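Putative uncharacterized protein (PDB 4XZ7) probably acts as a transglutaminase, forming amide cross-links through glutamine side chains, and serves Streptococcus suis as an antiphagocytic virulence factor. Local coordinates at residues B[245-257]-B[261-273]. Numbering follows the deposited sequence.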
loop_
_atom_site.group_PDB
_atom_site.type_symbol
_atom_site.label_atom_id
_atom_site.label_comp_id
_atom_site.label_asym_id
_atom_site.label_seq_id
_atom_site.Cartn_x
_atom_site.Cartn_y
_atom_site.Cartn_z
ATOM N N ILE B 245 7.089 -2.635 5.350
ATOM C CA ILE B 245 5.980 -3.567 5.204
ATOM C C ILE B 245 6.482 -5.012 5.437
ATOM O O ILE B 245 5.743 -5.880 5.935
ATOM C CB ILE B 245 5.306 -3.425 3.796
ATOM C CG1 ILE B 245 4.062 -4.319 3.690
ATOM C CG2 ILE B 245 6.274 -3.811 2.683
ATOM C CD1 ILE B 245 3.388 -4.237 2.331
ATOM N N ASN B 246 7.755 -5.248 5.129
ATOM C CA ASN B 246 8.369 -6.568 5.353
ATOM C C ASN B 246 8.365 -6.994 6.829
ATOM O O ASN B 246 8.409 -8.185 7.138
ATOM C CB ASN B 246 9.794 -6.589 4.821
ATOM C CG ASN B 246 9.851 -6.498 3.310
ATOM O OD1 ASN B 246 9.282 -7.332 2.600
ATOM N ND2 ASN B 246 10.531 -5.475 2.810
ATOM N N TYR B 247 8.315 -6.026 7.741
ATOM C CA TYR B 247 8.179 -6.363 9.156
ATOM C C TYR B 247 6.864 -7.113 9.395
ATOM O O TYR B 247 6.814 -8.162 10.067
ATOM C CB TYR B 247 8.231 -5.115 10.045
ATOM C CG TYR B 247 7.929 -5.439 11.494
ATOM C CD1 TYR B 247 8.910 -5.955 12.334
ATOM C CD2 TYR B 247 6.656 -5.264 12.005
ATOM C CE1 TYR B 247 8.626 -6.272 13.659
ATOM C CE2 TYR B 247 6.359 -5.581 13.311
ATOM C CZ TYR B 247 7.340 -6.080 14.137
ATOM O OH TYR B 247 7.011 -6.382 15.436
ATOM N N TYR B 248 5.805 -6.586 8.810
ATOM C CA TYR B 248 4.493 -7.182 8.972
ATOM C C TYR B 248 4.420 -8.509 8.221
ATOM O O TYR B 248 3.838 -9.479 8.722
ATOM C CB TYR B 248 3.416 -6.185 8.511
ATOM C CG TYR B 248 3.603 -4.884 9.249
ATOM C CD1 TYR B 248 3.411 -4.832 10.614
ATOM C CD2 TYR B 248 4.047 -3.741 8.605
ATOM C CE1 TYR B 248 3.616 -3.682 11.322
ATOM C CE2 TYR B 248 4.250 -2.558 9.314
ATOM C CZ TYR B 248 4.034 -2.547 10.677
ATOM O OH TYR B 248 4.222 -1.406 11.426
ATOM N N LEU B 249 5.052 -8.575 7.050
ATOM C CA LEU B 249 5.075 -9.831 6.292
ATOM C C LEU B 249 5.873 -10.932 6.998
ATOM O O LEU B 249 5.668 -12.134 6.742
ATOM C CB LEU B 249 5.660 -9.613 4.903
ATOM C CG LEU B 249 4.842 -8.741 3.961
ATOM C CD1 LEU B 249 5.705 -8.418 2.734
ATOM C CD2 LEU B 249 3.605 -9.506 3.561
ATOM N N GLY B 250 6.801 -10.536 7.865
ATOM C CA GLY B 250 7.561 -11.521 8.618
ATOM C C GLY B 250 6.980 -11.822 9.988
ATOM O O GLY B 250 7.455 -12.746 10.682
ATOM N N SER B 251 5.974 -11.033 10.390
ATOM C CA SER B 251 5.420 -11.127 11.744
ATOM C C SER B 251 4.013 -11.720 11.844
ATOM O O SER B 251 3.601 -12.153 12.929
ATOM C CB SER B 251 5.398 -9.741 12.391
ATOM O OG SER B 251 6.707 -9.201 12.494
ATOM N N ASP B 252 3.261 -11.723 10.737
ATOM C CA ASP B 252 1.874 -12.163 10.815
ATOM C C ASP B 252 1.731 -13.675 10.669
ATOM O O ASP B 252 2.710 -14.397 10.471
ATOM C CB ASP B 252 0.976 -11.434 9.792
ATOM C CG ASP B 252 1.219 -11.840 8.335
ATOM O OD1 ASP B 252 1.783 -12.910 8.050
ATOM O OD2 ASP B 252 0.798 -11.064 7.449
ATOM N N LEU B 253 0.491 -14.131 10.724
ATOM C CA LEU B 253 0.203 -15.550 10.856
ATOM C C LEU B 253 0.600 -16.366 9.634
ATOM O O LEU B 253 0.587 -17.591 9.687
ATOM C CB LEU B 253 -1.278 -15.772 11.155
ATOM C CG LEU B 253 -2.362 -15.481 10.110
ATOM C CD1 LEU B 253 -3.699 -16.084 10.600
ATOM C CD2 LEU B 253 -2.533 -13.993 9.854
ATOM N N PHE B 254 0.966 -15.689 8.546
ATOM C CA PHE B 254 1.308 -16.382 7.304
ATOM C C PHE B 254 2.810 -16.483 7.067
ATOM O O PHE B 254 3.258 -17.113 6.108
ATOM C CB PHE B 254 0.668 -15.672 6.123
ATOM C CG PHE B 254 -0.824 -15.561 6.230
ATOM C CD1 PHE B 254 -1.619 -16.704 6.312
ATOM C CD2 PHE B 254 -1.435 -14.328 6.241
ATOM C CE1 PHE B 254 -2.989 -16.602 6.404
ATOM C CE2 PHE B 254 -2.813 -14.226 6.328
ATOM C CZ PHE B 254 -3.586 -15.363 6.410
ATOM N N ALA B 255 3.580 -15.855 7.942
ATOM C CA ALA B 255 5.000 -15.687 7.710
ATOM C C ALA B 255 5.773 -17.022 7.675
ATOM O O ALA B 255 6.519 -17.276 6.731
ATOM C CB ALA B 255 5.587 -14.769 8.755
ATOM N N VAL B 256 5.644 -17.872 8.682
ATOM C CA VAL B 256 6.460 -19.086 8.595
ATOM C C VAL B 256 5.748 -20.158 7.774
ATOM O O VAL B 256 6.393 -21.012 7.171
ATOM C CB VAL B 256 6.899 -19.633 9.996
ATOM C CG1 VAL B 256 6.454 -18.732 11.127
ATOM C CG2 VAL B 256 6.541 -21.119 10.206
ATOM N N THR B 257 4.426 -20.068 7.683
ATOM C CA THR B 257 3.649 -21.110 7.026
ATOM C C THR B 257 3.618 -20.969 5.503
ATOM O O THR B 257 3.942 -21.909 4.795
ATOM C CB THR B 257 2.212 -21.133 7.556
ATOM O OG1 THR B 257 1.724 -19.790 7.701
ATOM C CG2 THR B 257 2.165 -21.845 8.900
ATOM N N LYS B 261 9.480 -17.411 5.686
ATOM C CA LYS B 261 10.473 -16.411 6.009
ATOM C C LYS B 261 9.816 -15.513 7.031
ATOM O O LYS B 261 8.717 -14.990 6.799
ATOM C CB LYS B 261 10.896 -15.624 4.767
ATOM C CG LYS B 261 12.098 -14.711 4.945
ATOM C CD LYS B 261 12.389 -14.016 3.607
ATOM C CE LYS B 261 13.675 -13.228 3.624
ATOM N NZ LYS B 261 13.737 -12.402 2.395
ATOM N N ALA B 262 10.475 -15.333 8.167
ATOM C CA ALA B 262 9.785 -14.735 9.299
ATOM C C ALA B 262 10.739 -14.101 10.300
ATOM O O ALA B 262 11.956 -14.336 10.261
ATOM C CB ALA B 262 8.916 -15.791 9.995
ATOM N N MET B 263 10.182 -13.280 11.146
ATOM C CA MET B 263 10.838 -12.742 12.290
ATOM C C MET B 263 10.200 -13.250 13.554
ATOM O O MET B 263 9.329 -14.039 13.482
ATOM C CB MET B 263 10.792 -11.243 12.248
ATOM C CG MET B 263 11.801 -10.711 11.315
ATOM S SD MET B 263 11.608 -9.041 10.821
ATOM C CE MET B 263 11.469 -8.147 12.312
ATOM N N CYS B 264 10.656 -12.752 14.682
ATOM C CA CYS B 264 10.294 -13.276 15.984
ATOM C C CYS B 264 8.795 -13.431 16.270
ATOM O O CYS B 264 8.391 -14.441 16.740
ATOM C CB CYS B 264 11.017 -12.547 17.135
ATOM S SG CYS B 264 10.591 -10.829 17.402
ATOM N N VAL B 265 8.008 -12.421 15.967
ATOM C CA VAL B 265 6.600 -12.494 16.176
ATOM C C VAL B 265 6.011 -13.582 15.309
ATOM O O VAL B 265 5.221 -14.326 15.772
ATOM C CB VAL B 265 5.875 -11.156 15.985
ATOM C CG1 VAL B 265 4.379 -11.346 16.076
ATOM C CG2 VAL B 265 6.326 -10.163 17.030
ATOM N N GLY B 266 6.453 -13.688 14.071
ATOM C CA GLY B 266 5.981 -14.775 13.227
ATOM C C GLY B 266 6.254 -16.150 13.810
ATOM O O GLY B 266 5.334 -16.940 14.034
ATOM N N PHE B 267 7.529 -16.439 14.059
ATOM C CA PHE B 267 7.908 -17.674 14.750
ATOM C C PHE B 267 7.064 -17.951 15.996
ATOM O O PHE B 267 6.567 -19.051 16.175
ATOM C CB PHE B 267 9.370 -17.621 15.163
ATOM C CG PHE B 267 10.336 -17.970 14.070
ATOM C CD1 PHE B 267 10.873 -19.249 13.992
ATOM C CD2 PHE B 267 10.752 -17.008 13.158
ATOM C CE1 PHE B 267 11.793 -19.568 13.008
ATOM C CE2 PHE B 267 11.675 -17.316 12.165
ATOM C CZ PHE B 267 12.203 -18.595 12.091
ATOM N N SER B 268 6.913 -16.951 16.857
ATOM C CA SER B 268 6.218 -17.125 18.133
ATOM C C SER B 268 4.713 -17.347 17.948
ATOM O O SER B 268 4.087 -18.089 18.713
ATOM C CB SER B 268 6.452 -15.916 19.050
ATOM O OG SER B 268 7.844 -15.699 19.291
ATOM N N THR B 269 4.127 -16.706 16.941
ATOM C CA THR B 269 2.689 -16.864 16.690
ATOM C C THR B 269 2.367 -18.246 16.116
ATOM O O THR B 269 1.412 -18.907 16.540
ATOM C CB THR B 269 2.169 -15.788 15.733
ATOM O OG1 THR B 269 2.431 -14.488 16.291
ATOM C CG2 THR B 269 0.680 -15.972 15.475
ATOM N N THR B 270 3.184 -18.692 15.166
ATOM C CA THR B 270 3.019 -20.035 14.627
ATOM C C THR B 270 3.249 -21.082 15.723
ATOM O O THR B 270 2.527 -22.075 15.807
ATOM C CB THR B 270 3.985 -20.286 13.463
ATOM O OG1 THR B 270 3.684 -19.368 12.415
ATOM C CG2 THR B 270 3.847 -21.725 12.928
ATOM N N ALA B 271 4.246 -20.845 16.567
ATOM C CA ALA B 271 4.533 -21.779 17.649
ATOM C C ALA B 271 3.395 -21.820 18.666
ATOM O O ALA B 271 3.014 -22.887 19.118
ATOM C CB ALA B 271 5.849 -21.428 18.337
ATOM N N ALA B 272 2.852 -20.659 19.026
ATOM C CA ALA B 272 1.792 -20.617 20.025
ATOM C C ALA B 272 0.581 -21.358 19.495
ATOM O O ALA B 272 -0.023 -22.174 20.219
ATOM C CB ALA B 272 1.431 -19.189 20.392
ATOM N N ARG B 273 0.241 -21.093 18.228
ATOM C CA ARG B 273 -0.887 -21.786 17.603
ATOM C C ARG B 273 -0.656 -23.295 17.633
ATOM O O ARG B 273 -1.516 -24.047 18.096
ATOM C CB ARG B 273 -1.108 -21.315 16.164
ATOM C CG ARG B 273 -2.363 -21.871 15.519
ATOM C CD ARG B 273 -3.626 -21.206 16.060
ATOM N NE ARG B 273 -4.824 -21.690 15.377
ATOM C CZ ARG B 273 -6.054 -21.545 15.851
ATOM N NH1 ARG B 273 -6.251 -20.921 17.004
ATOM N NH2 ARG B 273 -7.089 -22.028 15.183
HETATM O O HOH W 1 1.233 -12.572 14.301
HETATM O O HOH W 2 8.556 -10.046 14.443
HETATM O O HOH W 3 0.943 -19.427 11.782
#
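Tyr247, Ser251 and Val256 meet Met263, Val265 and Thr270 where the chain of this transglutaminase-like, papain-related domain, after a turn, returns alongside helix 245-251 to begin helix 264-277, which in that fold carries the nucleophilic cysteine near its N-terminus; Cys264, in its first turn, is consistent with that role. The arrangement illustrates how a helix start is fixed by neighbouring backbone. Two direct hydrogen bonds join the segments: Met263 N, at the N-cap position, donates almost straight (173°) to Gly250 O at 2.8 Å, and Lys261 N reaches Ala255 O at 3.1 Å. Gly266 brings its CA against Gly250 O, 3.6 Å away, a CH...O contact made where a CB would clash. Helix 245-251 and the start of helix 264-277 run nearly parallel, their segment axes 21° apart.

Water extends the polar seam. One molecule donates to Ser251 OG and accepts from Val265 N, a second donates to both Ser251 O and Thr269 OG1, and a third joins Leu253 O to Thr270 OG1. The Ser251 hydroxyl, turned beside its own backbone N (chi1 -61°), also donates to Tyr247 O and sits over the centre of the Tyr247 ring.

Apolar packing lies along this seam. Met263, bent near its end, brings CE obliquely to Tyr247 CD1 at 3.4 Å, the two side chains crossing at about a right angle. Ala255 CB rests on Ala262 CB, and Val265 CB lies 3.9 Å from Ser251 CB. Around the contact, Asp252 OD2 is held by Tyr173 and Asn167 of the second subunit, while Ala262 pairs with strand 229-230. Farther along the helix, Val256 and Thr270 meet tip to tip, with Val256 CG2 3.9 Å from Thr270 CG2.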